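Local atomic coordinates of monosaccharide ABC transporter substrate-binding protein, CUT2 family (Bradyrhizobium sp., PDB entry 4YHS), a protein that probably binds a monosaccharide or a related small polar solute in the periplasm and delivers it to an ABC importer of the CUT2 family. Residues 53-67 / 85-99. Residues are numbered along the deposited sequence; the frame is centred on the assembly and turned at random.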
loop_
_atom_site.group_PDB
_atom_site.type_symbol
_atom_site.label_atom_id
_atom_site.label_comp_id
_atom_site.label_asym_id
_atom_site.label_seq_id
_atom_site.Cartn_x
_atom_site.Cartn_y
_atom_site.Cartn_z
ATOM N N GLU A 53 1.302 1.902 -24.658
ATOM C CA GLU A 53 1.198 0.582 -25.266
ATOM C C GLU A 53 2.536 -0.149 -25.297
ATOM O O GLU A 53 2.605 -1.338 -24.978
ATOM C CB GLU A 53 0.618 0.700 -26.695
ATOM C CG GLU A 53 -0.889 0.923 -26.692
ATOM C CD GLU A 53 -1.635 -0.172 -25.935
ATOM O OE1 GLU A 53 -1.702 -1.304 -26.458
ATOM O OE2 GLU A 53 -2.127 0.086 -24.808
ATOM N N LYS A 54 3.593 0.573 -25.662
ATOM C CA LYS A 54 4.941 0.017 -25.762
ATOM C C LYS A 54 5.983 1.100 -25.538
ATOM O O LYS A 54 5.727 2.273 -25.821
ATOM C CB LYS A 54 5.179 -0.608 -27.146
ATOM C CG LYS A 54 4.751 -2.069 -27.292
ATOM C CD LYS A 54 5.604 -3.006 -26.453
ATOM C CE LYS A 54 5.240 -4.457 -26.692
ATOM N NZ LYS A 54 6.150 -5.368 -25.943
ATOM N N ALA A 55 7.162 0.708 -25.058
ATOM C CA ALA A 55 8.328 1.582 -25.099
ATOM C C ALA A 55 8.887 1.608 -26.510
ATOM O O ALA A 55 8.686 0.667 -27.279
ATOM C CB ALA A 55 9.387 1.112 -24.125
ATOM N N SER A 56 9.606 2.676 -26.838
ATOM C CA SER A 56 10.220 2.844 -28.156
ATOM C C SER A 56 11.593 2.211 -28.214
ATOM O O SER A 56 12.192 2.076 -29.285
ATOM C CB SER A 56 10.345 4.319 -28.482
ATOM O OG SER A 56 11.232 4.927 -27.559
ATOM N N LYS A 57 12.126 1.855 -27.057
ATOM C CA LYS A 57 13.420 1.210 -27.019
ATOM C C LYS A 57 13.520 0.477 -25.711
ATOM O O LYS A 57 12.725 0.742 -24.819
ATOM C CB LYS A 57 14.561 2.215 -27.180
ATOM C CG LYS A 57 14.745 3.220 -26.056
ATOM C CD LYS A 57 16.144 3.877 -26.173
ATOM C CE LYS A 57 17.184 3.179 -25.272
ATOM N NZ LYS A 57 18.543 3.808 -25.277
ATOM N N PRO A 58 14.480 -0.452 -25.596
ATOM C CA PRO A 58 14.585 -1.247 -24.370
ATOM C C PRO A 58 15.302 -0.478 -23.262
ATOM O O PRO A 58 16.432 -0.810 -22.863
ATOM C CB PRO A 58 15.374 -2.491 -24.817
ATOM C CG PRO A 58 15.633 -2.324 -26.297
ATOM C CD PRO A 58 15.451 -0.891 -26.614
ATOM N N TRP A 59 14.627 0.545 -22.744
ATOM C CA TRP A 59 15.169 1.330 -21.642
ATOM C C TRP A 59 15.654 0.420 -20.516
ATOM O O TRP A 59 15.045 -0.605 -20.231
ATOM C CB TRP A 59 14.118 2.300 -21.105
ATOM C CG TRP A 59 13.597 3.249 -22.145
ATOM C CD1 TRP A 59 12.377 3.217 -22.760
ATOM C CD2 TRP A 59 14.297 4.359 -22.691
ATOM N NE1 TRP A 59 12.272 4.247 -23.661
ATOM C CE2 TRP A 59 13.445 4.960 -23.648
ATOM C CE3 TRP A 59 15.567 4.895 -22.480
ATOM C CZ2 TRP A 59 13.813 6.080 -24.364
ATOM C CZ3 TRP A 59 15.937 6.014 -23.198
ATOM C CH2 TRP A 59 15.063 6.595 -24.133
ATOM N N LYS A 60 16.782 0.779 -19.915
ATOM C CA LYS A 60 17.251 0.115 -18.701
ATOM C C LYS A 60 16.753 0.807 -17.437
ATOM O O LYS A 60 17.011 1.993 -17.238
ATOM C CB LYS A 60 18.775 0.081 -18.668
ATOM C CG LYS A 60 19.411 -0.886 -19.665
ATOM C CD LYS A 60 20.933 -1.061 -19.411
ATOM C CE LYS A 60 21.293 -1.627 -18.020
ATOM N NZ LYS A 60 21.347 -3.123 -17.972
ATOM N N LEU A 61 16.064 0.057 -16.578
ATOM C CA LEU A 61 15.493 0.605 -15.354
ATOM C C LEU A 61 16.121 -0.074 -14.161
ATOM O O LEU A 61 16.001 -1.292 -14.012
ATOM C CB LEU A 61 13.975 0.393 -15.275
ATOM C CG LEU A 61 13.135 0.908 -16.453
ATOM C CD1 LEU A 61 11.666 0.666 -16.194
ATOM C CD2 LEU A 61 13.409 2.373 -16.736
ATOM N N CYS A 62 16.789 0.703 -13.320
ATOM C CA CYS A 62 17.293 0.172 -12.051
ATOM C C CYS A 62 16.171 0.297 -11.038
ATOM O O CYS A 62 15.595 1.386 -10.892
ATOM C CB CYS A 62 18.550 0.917 -11.588
ATOM S SG CYS A 62 19.020 0.509 -9.898
ATOM N N VAL A 63 15.831 -0.804 -10.358
ATOM C CA VAL A 63 14.759 -0.785 -9.365
ATOM C C VAL A 63 15.363 -1.208 -8.027
ATOM O O VAL A 63 15.901 -2.303 -7.908
ATOM C CB VAL A 63 13.575 -1.708 -9.744
ATOM C CG1 VAL A 63 12.410 -1.503 -8.751
ATOM C CG2 VAL A 63 13.121 -1.400 -11.158
ATOM N N SER A 64 15.243 -0.330 -7.030
ATOM C CA SER A 64 15.810 -0.543 -5.687
ATOM C C SER A 64 14.712 -0.701 -4.634
ATOM O O SER A 64 13.897 0.210 -4.418
ATOM C CB SER A 64 16.735 0.631 -5.340
ATOM O OG SER A 64 17.125 0.639 -3.978
ATOM N N PHE A 65 14.659 -1.893 -4.039
ATOM C CA PHE A 65 13.650 -2.259 -3.052
ATOM C C PHE A 65 14.263 -2.252 -1.667
ATOM O O PHE A 65 15.472 -2.486 -1.519
ATOM C CB PHE A 65 13.105 -3.655 -3.329
ATOM C CG PHE A 65 11.892 -3.703 -4.243
ATOM C CD1 PHE A 65 11.610 -2.707 -5.133
ATOM C CD2 PHE A 65 11.034 -4.807 -4.177
ATOM C CE1 PHE A 65 10.458 -2.808 -5.962
ATOM C CE2 PHE A 65 9.930 -4.914 -4.977
ATOM C CZ PHE A 65 9.627 -3.938 -5.860
ATOM N N PRO A 66 13.448 -1.985 -0.640
ATOM C CA PRO A 66 13.945 -2.066 0.741
ATOM C C PRO A 66 14.315 -3.495 1.155
ATOM O O PRO A 66 15.242 -3.695 1.956
ATOM C CB PRO A 66 12.762 -1.548 1.564
ATOM C CG PRO A 66 11.562 -1.831 0.712
ATOM C CD PRO A 66 12.020 -1.650 -0.701
ATOM N N HIS A 67 13.601 -4.467 0.589
ATOM C CA HIS A 67 13.722 -5.882 0.941
ATOM C C HIS A 67 12.756 -6.664 0.046
ATOM O O HIS A 67 12.011 -6.072 -0.743
ATOM C CB HIS A 67 13.417 -6.117 2.422
ATOM C CG HIS A 67 11.998 -5.821 2.821
ATOM N ND1 HIS A 67 10.932 -6.618 2.459
ATOM C CD2 HIS A 67 11.479 -4.812 3.564
ATOM C CE1 HIS A 67 9.814 -6.114 2.961
ATOM N NE2 HIS A 67 10.122 -5.023 3.643
ATOM N N LYS A 85 8.091 -6.156 -18.709
ATOM C CA LYS A 85 7.875 -7.102 -19.799
ATOM C C LYS A 85 6.854 -6.582 -20.825
ATOM O O LYS A 85 7.098 -6.655 -22.031
ATOM C CB LYS A 85 7.397 -8.448 -19.260
ATOM C CG LYS A 85 8.433 -9.562 -19.295
ATOM C CD LYS A 85 7.785 -10.945 -19.083
ATOM C CE LYS A 85 7.102 -11.035 -17.713
ATOM N NZ LYS A 85 6.529 -12.387 -17.399
ATOM N N ARG A 86 5.726 -6.050 -20.353
ATOM C CA ARG A 86 4.650 -5.608 -21.251
ATOM C C ARG A 86 5.135 -4.491 -22.157
ATOM O O ARG A 86 4.852 -4.476 -23.354
ATOM C CB ARG A 86 3.446 -5.112 -20.448
ATOM C CG ARG A 86 2.198 -4.910 -21.294
ATOM C CD ARG A 86 1.050 -4.348 -20.473
ATOM N NE ARG A 86 1.312 -2.964 -20.070
ATOM C CZ ARG A 86 1.265 -1.917 -20.889
ATOM N NH1 ARG A 86 1.524 -0.705 -20.425
ATOM N NH2 ARG A 86 0.957 -2.074 -22.170
ATOM N N LEU A 87 5.901 -3.573 -21.580
ATOM C CA LEU A 87 6.370 -2.374 -22.317
ATOM C C LEU A 87 7.587 -2.665 -23.166
ATOM O O LEU A 87 7.908 -1.904 -24.087
ATOM C CB LEU A 87 6.685 -1.228 -21.345
ATOM C CG LEU A 87 5.463 -0.532 -20.724
ATOM C CD1 LEU A 87 5.897 0.486 -19.662
ATOM C CD2 LEU A 87 4.605 0.111 -21.790
ATOM N N GLY A 88 8.255 -3.780 -22.893
ATOM C CA GLY A 88 9.471 -4.116 -23.630
ATOM C C GLY A 88 10.751 -3.493 -23.092
ATOM O O GLY A 88 11.671 -3.197 -23.868
ATOM N N VAL A 89 10.850 -3.310 -21.777
ATOM C CA VAL A 89 12.030 -2.640 -21.226
ATOM C C VAL A 89 12.752 -3.617 -20.308
ATOM O O VAL A 89 12.214 -4.671 -19.989
ATOM C CB VAL A 89 11.653 -1.320 -20.493
ATOM C CG1 VAL A 89 11.086 -0.315 -21.500
ATOM C CG2 VAL A 89 10.684 -1.568 -19.332
ATOM N N LYS A 90 13.977 -3.268 -19.926
ATOM C CA LYS A 90 14.850 -4.133 -19.130
ATOM C C LYS A 90 14.953 -3.650 -17.713
ATOM O O LYS A 90 15.510 -2.587 -17.452
ATOM C CB LYS A 90 16.271 -4.192 -19.708
ATOM C CG LYS A 90 16.392 -4.572 -21.188
ATOM C CD LYS A 90 17.878 -4.701 -21.602
ATOM C CE LYS A 90 18.213 -3.981 -22.924
ATOM N NZ LYS A 90 18.430 -2.497 -22.782
HETATM N N MSE A 91 14.428 -4.451 -16.802
HETATM C CA MSE A 91 14.476 -4.153 -15.381
HETATM C C MSE A 91 15.674 -4.857 -14.761
HETATM O O MSE A 91 15.964 -5.993 -15.101
HETATM C CB MSE A 91 13.180 -4.607 -14.690
HETATM C CG MSE A 91 13.335 -4.804 -13.159
HETATM SE SE MSE A 91 11.837 -5.704 -12.398
HETATM C CE MSE A 91 12.467 -7.498 -12.843
ATOM N N ASN A 92 16.371 -4.166 -13.867
ATOM C CA ASN A 92 17.423 -4.773 -13.045
ATOM C C ASN A 92 17.032 -4.427 -11.615
ATOM O O ASN A 92 17.134 -3.267 -11.214
ATOM C CB ASN A 92 18.812 -4.233 -13.439
ATOM C CG ASN A 92 19.816 -4.272 -12.303
ATOM O OD1 ASN A 92 19.980 -5.291 -11.628
ATOM N ND2 ASN A 92 20.509 -3.153 -12.092
ATOM N N LEU A 93 16.495 -5.399 -10.869
ATOM C CA LEU A 93 15.993 -5.103 -9.530
ATOM C C LEU A 93 16.967 -5.617 -8.488
ATOM O O LEU A 93 17.491 -6.728 -8.628
ATOM C CB LEU A 93 14.619 -5.725 -9.294
ATOM C CG LEU A 93 13.898 -5.344 -7.984
ATOM C CD1 LEU A 93 12.399 -5.306 -8.207
ATOM C CD2 LEU A 93 14.229 -6.332 -6.846
ATOM N N VAL A 94 17.246 -4.765 -7.502
ATOM C CA VAL A 94 18.088 -5.077 -6.358
ATOM C C VAL A 94 17.287 -4.781 -5.076
ATOM O O VAL A 94 16.379 -3.939 -5.080
ATOM C CB VAL A 94 19.421 -4.273 -6.403
ATOM C CG1 VAL A 94 20.220 -4.700 -7.640
ATOM C CG2 VAL A 94 19.165 -2.766 -6.419
ATOM N N GLU A 95 17.556 -5.529 -4.002
ATOM C CA GLU A 95 16.866 -5.307 -2.719
ATOM C C GLU A 95 17.881 -5.352 -1.566
ATOM O O GLU A 95 18.822 -6.165 -1.573
ATOM C CB GLU A 95 15.749 -6.326 -2.522
ATOM C CG GLU A 95 16.213 -7.756 -2.514
ATOM C CD GLU A 95 16.609 -8.247 -1.159
ATOM O OE1 GLU A 95 17.246 -9.304 -1.143
ATOM O OE2 GLU A 95 16.285 -7.602 -0.113
ATOM N N ALA A 96 17.681 -4.472 -0.579
ATOM C CA ALA A 96 18.736 -4.188 0.396
ATOM C C ALA A 96 18.707 -5.114 1.600
ATOM O O ALA A 96 19.611 -5.071 2.426
ATOM C CB ALA A 96 18.655 -2.757 0.862
ATOM N N GLY A 97 17.693 -5.956 1.677
ATOM C CA GLY A 97 17.610 -6.955 2.718
ATOM C C GLY A 97 16.916 -6.552 4.011
ATOM O O GLY A 97 16.835 -7.350 4.925
ATOM N N GLY A 98 16.349 -5.356 4.082
ATOM C CA GLY A 98 15.642 -4.971 5.291
ATOM C C GLY A 98 15.653 -3.484 5.541
ATOM O O GLY A 98 16.513 -2.772 5.027
ATOM N N TYR A 99 14.699 -3.013 6.336
ATOM C CA TYR A 99 14.623 -1.591 6.647
ATOM C C TYR A 99 15.742 -1.108 7.579
ATOM O O TYR A 99 15.876 0.093 7.823
ATOM C CB TYR A 99 13.243 -1.263 7.226
ATOM C CG TYR A 99 12.184 -1.020 6.163
ATOM C CD1 TYR A 99 12.258 0.086 5.327
ATOM C CD2 TYR A 99 11.118 -1.892 6.001
ATOM C CE1 TYR A 99 11.302 0.306 4.345
ATOM C CE2 TYR A 99 10.135 -1.677 5.018
ATOM C CZ TYR A 99 10.248 -0.572 4.196
ATOM O OH TYR A 99 9.332 -0.329 3.218
HETATM O O HOH W 1 18.380 -2.683 -16.630
#
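Strands 60-65 and 90-95 run parallel, their axes 4.7 Å apart at the closest point, and a ladder of backbone hydrogen bonds joins them from Lys-90 N to Trp-59 O through to Ala-96 N on Phe-65 O. On the face that carries Val-63 and Phe-65, Leu-93 packs against both: with CG anti to the backbone N (chi1 -173°) and chi2 turned to 147°, CD1 comes over the centre of the Phe-65 ring, 3.9 Å from the centroid, in a CH-pi contact. The same methyl lies 3.8 Å from Val-63 CG1, while Val-63 CG2 meets the CG of Met-91, present as selenomethionine. An alanine in place of Phe-65 would probably leave Leu-93 CD1 without its aromatic cover and open a gap toward Val-76 of helix 71-87. Upstream, Val-89 CG1 presses tightly on Ala-55 CB at 3.4 Å and also reaches the edge of the Trp-59 indole. Lys-90 bends back at its outer torsions to place NZ 2.6 Å from Pro-58 O, in the carbonyl plane, and Lys-54 NZ donates to Arg-86 O from above that carbonyl's plane. Beyond the strands, Pro-66 CB sits over one face of the Tyr-99 ring, 3.6 Å from CE1, and Gly-98 N donates a hydrogen bond to Pro-66 O. Together with helix 71-87, which ends in a Schellman motif at Gly-88, the two strands form a beta-alpha-beta unit of the periplasmic-binding-protein fold. Strand 119-122 flanks strand 60-65 on its other edge; helix 299-314 packs on Leu-61 and Leu-87, and helix 102-115 covers the opposite face, where Cys-62 is disulfide-bonded to Cys-112.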